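Local coordinates for beta-xylosidase (Uncultured organism, PDB 4MLG), which probably hydrolyses xylose-terminated xylo-oligosaccharides as a beta-xylosidase of glycoside hydrolase family 43, with a beta-propeller fold and a bound calcium ion, at residues Ser225-His228 and Lys233-Phe236; His275-Phe280 and Ala306-Asn311. One frame throughout, in Å; residues are numbered along the deposited sequence.

Both contacts are buried, but they lie in different sheets of the propeller and hold their strands in different ways. Contact 1 (225-228 with 233-236), centred about 11 Å from the centre of the chain, pairs the neighbouring strands of a hairpin and combines backbone hydrogen bonds with aromatic, sulfur and CH-pi packing. Contact 2 (275-280 with 306-311), about 15 Å from that centre, spans two strands with strand 283-290 between them, has no hydrogen bond and buries 88 Å² against 399 Å². They meet where Trp-226 NE1 bonds to Ile-277 O and where His-228 packs on the Ile-277 side chain, so polar and apolar links join the two sheets.

Contact 1 (Ser225-His228 and Lys233-Phe236); sequences SWMH and KYYF
His-228 carries CG between its backbone N and carbonyl carbon (chi1 77°), which swings the imidazole back over its hairpin partner so that one face meets CB of Tyr-235, 3.6 Å from the ring centroid, a CH-pi contact. Tyr-235 turns CG beside its own N (chi1 -70°), setting its phenol ring within 6° of parallel to the imidazole but slid off it, with little overlap. The same two residues form an antiparallel hydrogen-bonded pair: His-228 N gives to Tyr-235 O at 3.1 Å, and Tyr-235 N to His-228 O at 2.9 Å. Met-227 and Phe-236, the adjoining non-hydrogen-bonded pair, point to the other face of the sheet. There the bent methionine chain brings CE to 3.6 Å from CD1 of Phe-236, and its SD lies at the edge of the Tyr-234 ring, 3.9 Å from CD1, a Met-aromatic contact. Ser-225 OG meets the edge of the Phe-236 ring at CZ. With an alanine in place of His-228, Tyr-235 CB would probably lose the ring face it rests on. The side chain of Trp-226 comes within about 4 Å of the calcium ion and bonds through NE1 to Ile-277 O. Asp-142 OD1 and Gly-314 O satisfy the hydroxyls of Tyr-234 and Tyr-235 outside the two segments, which implies that the side-chain chemistry across the hairpin is CH-pi, sulfur-aromatic and apolar.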
ATOM      1  N   SER A 225      -4.921  17.680  11.049  1.00 51.80           N
ATOM      2  CA  SER A 225      -5.869  18.467  10.266  1.00 50.67           C
ATOM      3  C   SER A 225      -7.229  18.550  10.950  1.00 50.63           C
ATOM      4  O   SER A 225      -7.724  17.560  11.486  1.00 51.33           O
ATOM      5  CB  SER A 225      -6.038  17.873   8.864  1.00 49.87           C
ATOM      6  OG  SER A 225      -4.887  18.088   8.068  1.00 50.46           O
ATOM      7  N   TRP A 226      -7.827  19.737  10.932  1.00 51.09           N
ATOM      8  CA  TRP A 226      -9.186  19.917  11.436  1.00 51.32           C
ATOM      9  C   TRP A 226      -9.883  21.069  10.719  1.00 53.13           C
ATOM     10  O   TRP A 226      -9.251  22.063  10.365  1.00 54.13           O
ATOM     11  CB  TRP A 226      -9.191  20.150  12.948  1.00 48.95           C
ATOM     12  CG  TRP A 226     -10.571  20.170  13.534  1.00 48.32           C
ATOM     13  CD1 TRP A 226     -11.341  21.268  13.782  1.00 50.00           C
ATOM     14  CD2 TRP A 226     -11.350  19.036  13.933  1.00 47.91           C
ATOM     15  NE1 TRP A 226     -12.550  20.888  14.316  1.00 50.41           N
ATOM     16  CE2 TRP A 226     -12.580  19.523  14.419  1.00 49.11           C
ATOM     17  CE3 TRP A 226     -11.126  17.655  13.930  1.00 47.23           C
ATOM     18  CZ2 TRP A 226     -13.582  18.679  14.895  1.00 48.95           C
ATOM     19  CZ3 TRP A 226     -12.121  16.818  14.404  1.00 47.94           C
ATOM     20  CH2 TRP A 226     -13.334  17.334  14.880  1.00 49.10           C
ATOM     21  N   MET A 227     -11.189  20.929  10.511  1.00 53.99           N
ATOM     22  CA  MET A 227     -11.965  21.922   9.777  1.00 55.22           C
ATOM     23  C   MET A 227     -13.291  22.200  10.472  1.00 56.49           C
ATOM     24  O   MET A 227     -14.026  21.272  10.809  1.00 57.08           O
ATOM     25  CB  MET A 227     -12.233  21.431   8.354  1.00 55.51           C
ATOM     26  CG  MET A 227     -13.045  22.393   7.502  1.00 57.45           C
ATOM     27  SD  MET A 227     -12.075  23.794   6.910  1.00 58.06           S
ATOM     28  CE  MET A 227     -10.885  22.955   5.868  1.00 45.46           C
ATOM     29  N   HIS A 228     -13.594  23.476  10.689  1.00 56.82           N
ATOM     30  CA  HIS A 228     -14.899  23.861  11.218  1.00 58.33           C
ATOM     31  C   HIS A 228     -15.418  25.144  10.570  1.00 61.20           C
ATOM     32  O   HIS A 228     -14.723  25.774   9.773  1.00 61.92           O
ATOM     33  CB  HIS A 228     -14.878  23.973  12.748  1.00 57.64           C
ATOM     34  CG  HIS A 228     -14.236  25.224  13.264  1.00 57.12           C
ATOM     35  ND1 HIS A 228     -12.915  25.277  13.653  1.00 56.03           N
ATOM     36  CD2 HIS A 228     -14.740  26.462  13.476  1.00 58.74           C
ATOM     37  CE1 HIS A 228     -12.631  26.496  14.074  1.00 57.10           C
ATOM     38  NE2 HIS A 228     -13.720  27.235  13.975  1.00 58.66           N
ATOM     39  N   LYS A 233     -17.582  31.476   7.616  1.00 70.26           N
ATOM     40  CA  LYS A 233     -16.177  31.371   7.241  1.00 69.21           C
ATOM     41  C   LYS A 233     -15.603  30.006   7.618  1.00 64.21           C
ATOM     42  O   LYS A 233     -15.994  29.415   8.624  1.00 61.61           O
ATOM     43  CB  LYS A 233     -15.368  32.490   7.901  1.00 71.76           C
ATOM     44  CG  LYS A 233     -14.104  32.874   7.150  1.00 73.75           C
ATOM     45  CD  LYS A 233     -13.305  33.921   7.910  1.00 76.05           C
ATOM     46  CE  LYS A 233     -14.147  35.147   8.225  1.00 79.34           C
ATOM     47  NZ  LYS A 233     -13.387  36.157   9.013  1.00 79.84           N
ATOM     48  N   TYR A 234     -14.680  29.506   6.801  1.00 63.89           N
ATOM     49  CA  TYR A 234     -14.028  28.227   7.071  1.00 63.80           C
ATOM     50  C   TYR A 234     -12.781  28.411   7.931  1.00 63.60           C
ATOM     51  O   TYR A 234     -12.059  29.398   7.792  1.00 63.97           O
ATOM     52  CB  TYR A 234     -13.656  27.520   5.765  1.00 63.48           C
ATOM     53  CG  TYR A 234     -14.826  26.904   5.032  1.00 65.36           C
ATOM     54  CD1 TYR A 234     -15.136  25.560   5.188  1.00 65.30           C
ATOM     55  CD2 TYR A 234     -15.616  27.663   4.178  1.00 67.62           C
ATOM     56  CE1 TYR A 234     -16.202  24.989   4.517  1.00 66.77           C
ATOM     57  CE2 TYR A 234     -16.684  27.102   3.504  1.00 68.35           C
ATOM     58  CZ  TYR A 234     -16.972  25.765   3.676  1.00 67.76           C
ATOM     59  OH  TYR A 234     -18.034  25.199   3.008  1.00 68.19           O
ATOM     60  N   TYR A 235     -12.533  27.455   8.818  1.00 62.52           N
ATOM     61  CA  TYR A 235     -11.355  27.499   9.674  1.00 62.36           C
ATOM     62  C   TYR A 235     -10.596  26.179   9.626  1.00 60.42           C
ATOM     63  O   TYR A 235     -11.029  25.186  10.208  1.00 61.11           O
ATOM     64  CB  TYR A 235     -11.746  27.816  11.119  1.00 64.63           C
ATOM     65  CG  TYR A 235     -12.238  29.229  11.346  1.00 68.60           C
ATOM     66  CD1 TYR A 235     -11.362  30.238  11.726  1.00 69.91           C
ATOM     67  CD2 TYR A 235     -13.581  29.553  11.189  1.00 70.62           C
ATOM     68  CE1 TYR A 235     -11.807  31.530  11.939  1.00 72.13           C
ATOM     69  CE2 TYR A 235     -14.034  30.842  11.399  1.00 72.76           C
ATOM     70  CZ  TYR A 235     -13.144  31.825  11.772  1.00 73.86           C
ATOM     71  OH  TYR A 235     -13.595  33.109  11.981  1.00 76.84           O
ATOM     72  N   PHE A 236      -9.465  26.171   8.929  1.00 58.28           N
ATOM     73  CA  PHE A 236      -8.615  24.990   8.889  1.00 55.64           C
ATOM     74  C   PHE A 236      -7.483  25.119   9.900  1.00 54.81           C
ATOM     75  O   PHE A 236      -6.539  25.884   9.697  1.00 55.77           O
ATOM     76  CB  PHE A 236      -8.047  24.773   7.486  1.00 55.13           C
ATOM     77  CG  PHE A 236      -7.141  23.580   7.379  1.00 53.73           C
ATOM     78  CD1 PHE A 236      -7.667  22.300   7.285  1.00 53.14           C
ATOM     79  CD2 PHE A 236      -5.763  23.735   7.378  1.00 53.34           C
ATOM     80  CE1 PHE A 236      -6.836  21.196   7.189  1.00 52.33           C
ATOM     81  CE2 PHE A 236      -4.925  22.637   7.282  1.00 52.84           C
ATOM     82  CZ  PHE A 236      -5.463  21.364   7.186  1.00 52.62           C
TER

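Contact 2 (His275-Phe280 and Ala306-Asn311); sequences HSIVEF and AELKYN
Ile-277 projects toward segment 306-311 and spreads its two branches against Leu-308 and the hydroxyl end of Tyr-310. The CG1 branch sits anti to the carbonyl carbon and, extended at chi2 (180°), reaches toward Leu-308, while CG2, anti to the backbone N, faces the Tyr-310 hydroxyl. The extended branch meets Leu-308 methyl to methyl, with Ile-277 CD1 4.2 Å from Leu-308 CD1. The shorter branch approaches the phenol at its oxygen, Ile-277 CG2 being 4.2 Å from Tyr-310 OH, whereas the ring carbons lie farther off; at CZ of Tyr-310 the separation from Ile-277 CG2 has already grown to 5.4 Å. That hydroxyl also lies close to His-228 NE2. Within 306-311 itself, Leu-308 CD2 packs 3.5 Å from Tyr-310 CZ, while its CD1 faces the isoleucine. The evidence for plain van der Waals packing is consistent: no hydrogen bond runs between the segments, and only 88 Å² is buried. The nearest CA atoms, those of Ile-277 and Leu-308, are 8.2 Å apart, too wide for directly paired strands. Strand 283-290 fills that interval, hydrogen-bonded through its backbone to both: Val-278 pairs with Tyr-285, and Leu-308 with Trp-284. The Trp-284 side chain touches Ile-277 and meets the Tyr-310 ring edge-to-face, while Tyr-230 stacks on the same phenol. This contact therefore joins strand 276-280 to segment 306-311, which lies on strand 302-308, across the intervening strand 283-290 of a four-stranded antiparallel sheet whose other outermost strand is the N-terminal 5-6, an order consistent with a propeller blade closed by the two chain ends, and the isoleucine side of it faces strand 223-230 of the preceding sheet.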
ATOM      1  N   HIS A 275      -5.688  18.472  18.484  1.00 56.24           N
ATOM      2  CA  HIS A 275      -6.897  19.186  18.880  1.00 58.46           C
ATOM      3  C   HIS A 275      -8.140  18.852  18.063  1.00 59.68           C
ATOM      4  O   HIS A 275      -8.100  18.052  17.127  1.00 59.59           O
ATOM      5  CB  HIS A 275      -6.658  20.683  18.751  1.00 59.54           C
ATOM      6  CG  HIS A 275      -6.657  21.154  17.333  1.00 60.32           C
ATOM      7  ND1 HIS A 275      -5.692  20.771  16.427  1.00 59.40           N
ATOM      8  CD2 HIS A 275      -7.518  21.947  16.654  1.00 61.64           C
ATOM      9  CE1 HIS A 275      -5.949  21.321  15.255  1.00 60.01           C
ATOM     10  NE2 HIS A 275      -7.053  22.039  15.365  1.00 61.28           N
ATOM     11  N   SER A 276      -9.238  19.501  18.437  1.00 60.76           N
ATOM     12  CA  SER A 276     -10.491  19.469  17.690  1.00 61.16           C
ATOM     13  C   SER A 276     -11.394  20.583  18.212  1.00 61.54           C
ATOM     14  O   SER A 276     -11.570  20.731  19.422  1.00 62.11           O
ATOM     15  CB  SER A 276     -11.188  18.116  17.838  1.00 61.83           C
ATOM     16  OG  SER A 276     -11.584  17.887  19.179  1.00 63.70           O
ATOM     17  N   ILE A 277     -11.959  21.366  17.298  1.00 60.74           N
ATOM     18  CA  ILE A 277     -12.798  22.501  17.671  1.00 59.78           C
ATOM     19  C   ILE A 277     -14.274  22.227  17.384  1.00 60.22           C
ATOM     20  O   ILE A 277     -14.631  21.795  16.288  1.00 59.57           O
ATOM     21  CB  ILE A 277     -12.361  23.780  16.932  1.00 58.10           C
ATOM     22  CG1 ILE A 277     -10.864  24.020  17.133  1.00 55.67           C
ATOM     23  CG2 ILE A 277     -13.171  24.974  17.408  1.00 58.77           C
ATOM     24  CD1 ILE A 277     -10.342  25.252  16.437  1.00 55.36           C
ATOM     25  N   VAL A 278     -15.124  22.482  18.374  1.00 61.38           N
ATOM     26  CA  VAL A 278     -16.549  22.199  18.250  1.00 62.76           C
ATOM     27  C   VAL A 278     -17.367  23.131  19.144  1.00 66.33           C
ATOM     28  O   VAL A 278     -16.907  23.545  20.209  1.00 67.37           O
ATOM     29  CB  VAL A 278     -16.851  20.719  18.598  1.00 61.23           C
ATOM     30  CG1 VAL A 278     -16.548  20.439  20.063  1.00 61.52           C
ATOM     31  CG2 VAL A 278     -18.291  20.360  18.264  1.00 60.97           C
ATOM     32  N   GLU A 279     -18.570  23.477  18.697  1.00 69.27           N
ATOM     33  CA  GLU A 279     -19.473  24.308  19.485  1.00 72.81           C
ATOM     34  C   GLU A 279     -20.443  23.436  20.272  1.00 73.56           C
ATOM     35  O   GLU A 279     -21.067  22.532  19.716  1.00 74.04           O
ATOM     36  CB  GLU A 279     -20.251  25.263  18.576  1.00 77.06           C
ATOM     37  CG  GLU A 279     -21.209  26.189  19.315  1.00 82.06           C
ATOM     38  CD  GLU A 279     -22.022  27.062  18.376  1.00 85.25           C
ATOM     39  OE1 GLU A 279     -22.183  26.680  17.198  1.00 85.60           O
ATOM     40  OE2 GLU A 279     -22.499  28.132  18.814  1.00 87.18           O
ATOM     41  N   PHE A 280     -20.566  23.707  21.568  1.00 73.64           N
ATOM     42  CA  PHE A 280     -21.490  22.962  22.414  1.00 74.36           C
ATOM     43  C   PHE A 280     -22.190  23.888  23.405  1.00 76.53           C
ATOM     44  O   PHE A 280     -21.541  24.548  24.219  1.00 77.22           O
ATOM     45  CB  PHE A 280     -20.760  21.835  23.150  1.00 73.08           C
ATOM     46  CG  PHE A 280     -21.678  20.857  23.830  1.00 73.01           C
ATOM     47  CD1 PHE A 280     -22.305  19.856  23.105  1.00 71.60           C
ATOM     48  CD2 PHE A 280     -21.909  20.934  25.194  1.00 73.87           C
ATOM     49  CE1 PHE A 280     -23.150  18.952  23.727  1.00 71.92           C
ATOM     50  CE2 PHE A 280     -22.751  20.033  25.822  1.00 74.35           C
ATOM     51  CZ  PHE A 280     -23.373  19.040  25.088  1.00 73.38           C
ATOM     52  N   ALA A 306     -10.377  23.428  26.833  1.00 64.58           N
ATOM     53  CA  ALA A 306     -10.336  24.846  27.161  1.00 64.49           C
ATOM     54  C   ALA A 306     -11.334  25.602  26.294  1.00 66.00           C
ATOM     55  O   ALA A 306     -11.519  25.274  25.119  1.00 66.42           O
ATOM     56  CB  ALA A 306      -8.937  25.397  26.963  1.00 62.75           C
ATOM     57  N   GLU A 307     -11.977  26.609  26.873  1.00 66.22           N
ATOM     58  CA  GLU A 307     -12.961  27.399  26.143  1.00 64.93           C
ATOM     59  C   GLU A 307     -12.302  28.246  25.062  1.00 61.89           C
ATOM     60  O   GLU A 307     -11.306  28.926  25.310  1.00 61.09           O
ATOM     61  CB  GLU A 307     -13.759  28.285  27.101  1.00 67.27           C
ATOM     62  CG  GLU A 307     -14.842  29.106  26.421  1.00 67.86           C
ATOM     63  CD  GLU A 307     -15.727  29.842  27.405  1.00 69.65           C
ATOM     64  OE1 GLU A 307     -15.450  29.774  28.621  1.00 70.63           O
ATOM     65  OE2 GLU A 307     -16.701  30.487  26.964  1.00 70.86           O
ATOM     66  N   LEU A 308     -12.864  28.195  23.858  1.00 60.53           N
ATOM     67  CA  LEU A 308     -12.342  28.960  22.732  1.00 58.91           C
ATOM     68  C   LEU A 308     -13.246  30.153  22.434  1.00 58.53           C
ATOM     69  O   LEU A 308     -14.468  30.020  22.389  1.00 58.52           O
ATOM     70  CB  LEU A 308     -12.215  28.068  21.496  1.00 57.68           C
ATOM     71  CG  LEU A 308     -11.498  28.668  20.287  1.00 58.24           C
ATOM     72  CD1 LEU A 308     -10.383  27.743  19.828  1.00 57.83           C
ATOM     73  CD2 LEU A 308     -12.472  28.933  19.153  1.00 58.61           C
ATOM     74  N   LYS A 309     -12.640  31.318  22.233  1.00 64.99           N
ATOM     75  CA  LYS A 309     -13.402  32.539  21.996  1.00 67.89           C
ATOM     76  C   LYS A 309     -12.936  33.264  20.737  1.00 69.22           C
ATOM     77  O   LYS A 309     -11.750  33.253  20.406  1.00 69.39           O
ATOM     78  CB  LYS A 309     -13.317  33.469  23.207  1.00 70.54           C
ATOM     79  CG  LYS A 309     -13.959  32.905  24.463  1.00 71.08           C
ATOM     80  CD  LYS A 309     -13.819  33.862  25.634  1.00 75.36           C
ATOM     81  CE  LYS A 309     -14.484  33.306  26.883  1.00 75.84           C
ATOM     82  NZ  LYS A 309     -14.311  34.212  28.052  1.00 80.04           N
ATOM     83  N   TYR A 310     -13.878  33.892  20.042  1.00 70.28           N
ATOM     84  CA  TYR A 310     -13.570  34.599  18.805  1.00 71.40           C
ATOM     85  C   TYR A 310     -13.588  36.109  18.996  1.00 74.55           C
ATOM     86  O   TYR A 310     -14.301  36.632  19.855  1.00 75.77           O
ATOM     87  CB  TYR A 310     -14.566  34.226  17.704  1.00 71.11           C
ATOM     88  CG  TYR A 310     -14.586  32.760  17.334  1.00 67.84           C
ATOM     89  CD1 TYR A 310     -13.688  32.244  16.408  1.00 66.22           C
ATOM     90  CD2 TYR A 310     -15.514  31.895  17.899  1.00 67.21           C
ATOM     91  CE1 TYR A 310     -13.709  30.906  16.063  1.00 64.27           C
ATOM     92  CE2 TYR A 310     -15.542  30.557  17.560  1.00 65.61           C
ATOM     93  CZ  TYR A 310     -14.639  30.067  16.642  1.00 64.30           C
ATOM     94  OH  TYR A 310     -14.666  28.733  16.305  1.00 62.77           O
ATOM     95  N   ASN A 311     -12.796  36.803  18.188  1.00 75.42           N
ATOM     96  CA  ASN A 311     -12.854  38.254  18.117  1.00 77.94           C
ATOM     97  C   ASN A 311     -13.839  38.660  17.029  1.00 78.77           C
ATOM     98  O   ASN A 311     -14.016  37.931  16.053  1.00 76.76           O
ATOM     99  CB  ASN A 311     -11.466  38.829  17.835  1.00 78.44           C
ATOM    100  CG  ASN A 311     -10.514  38.646  18.998  1.00 78.20           C
ATOM    101  OD1 ASN A 311     -10.888  38.835  20.155  1.00 78.70           O
ATOM    102  ND2 ASN A 311      -9.278  38.267  18.697  1.00 77.62           N
TER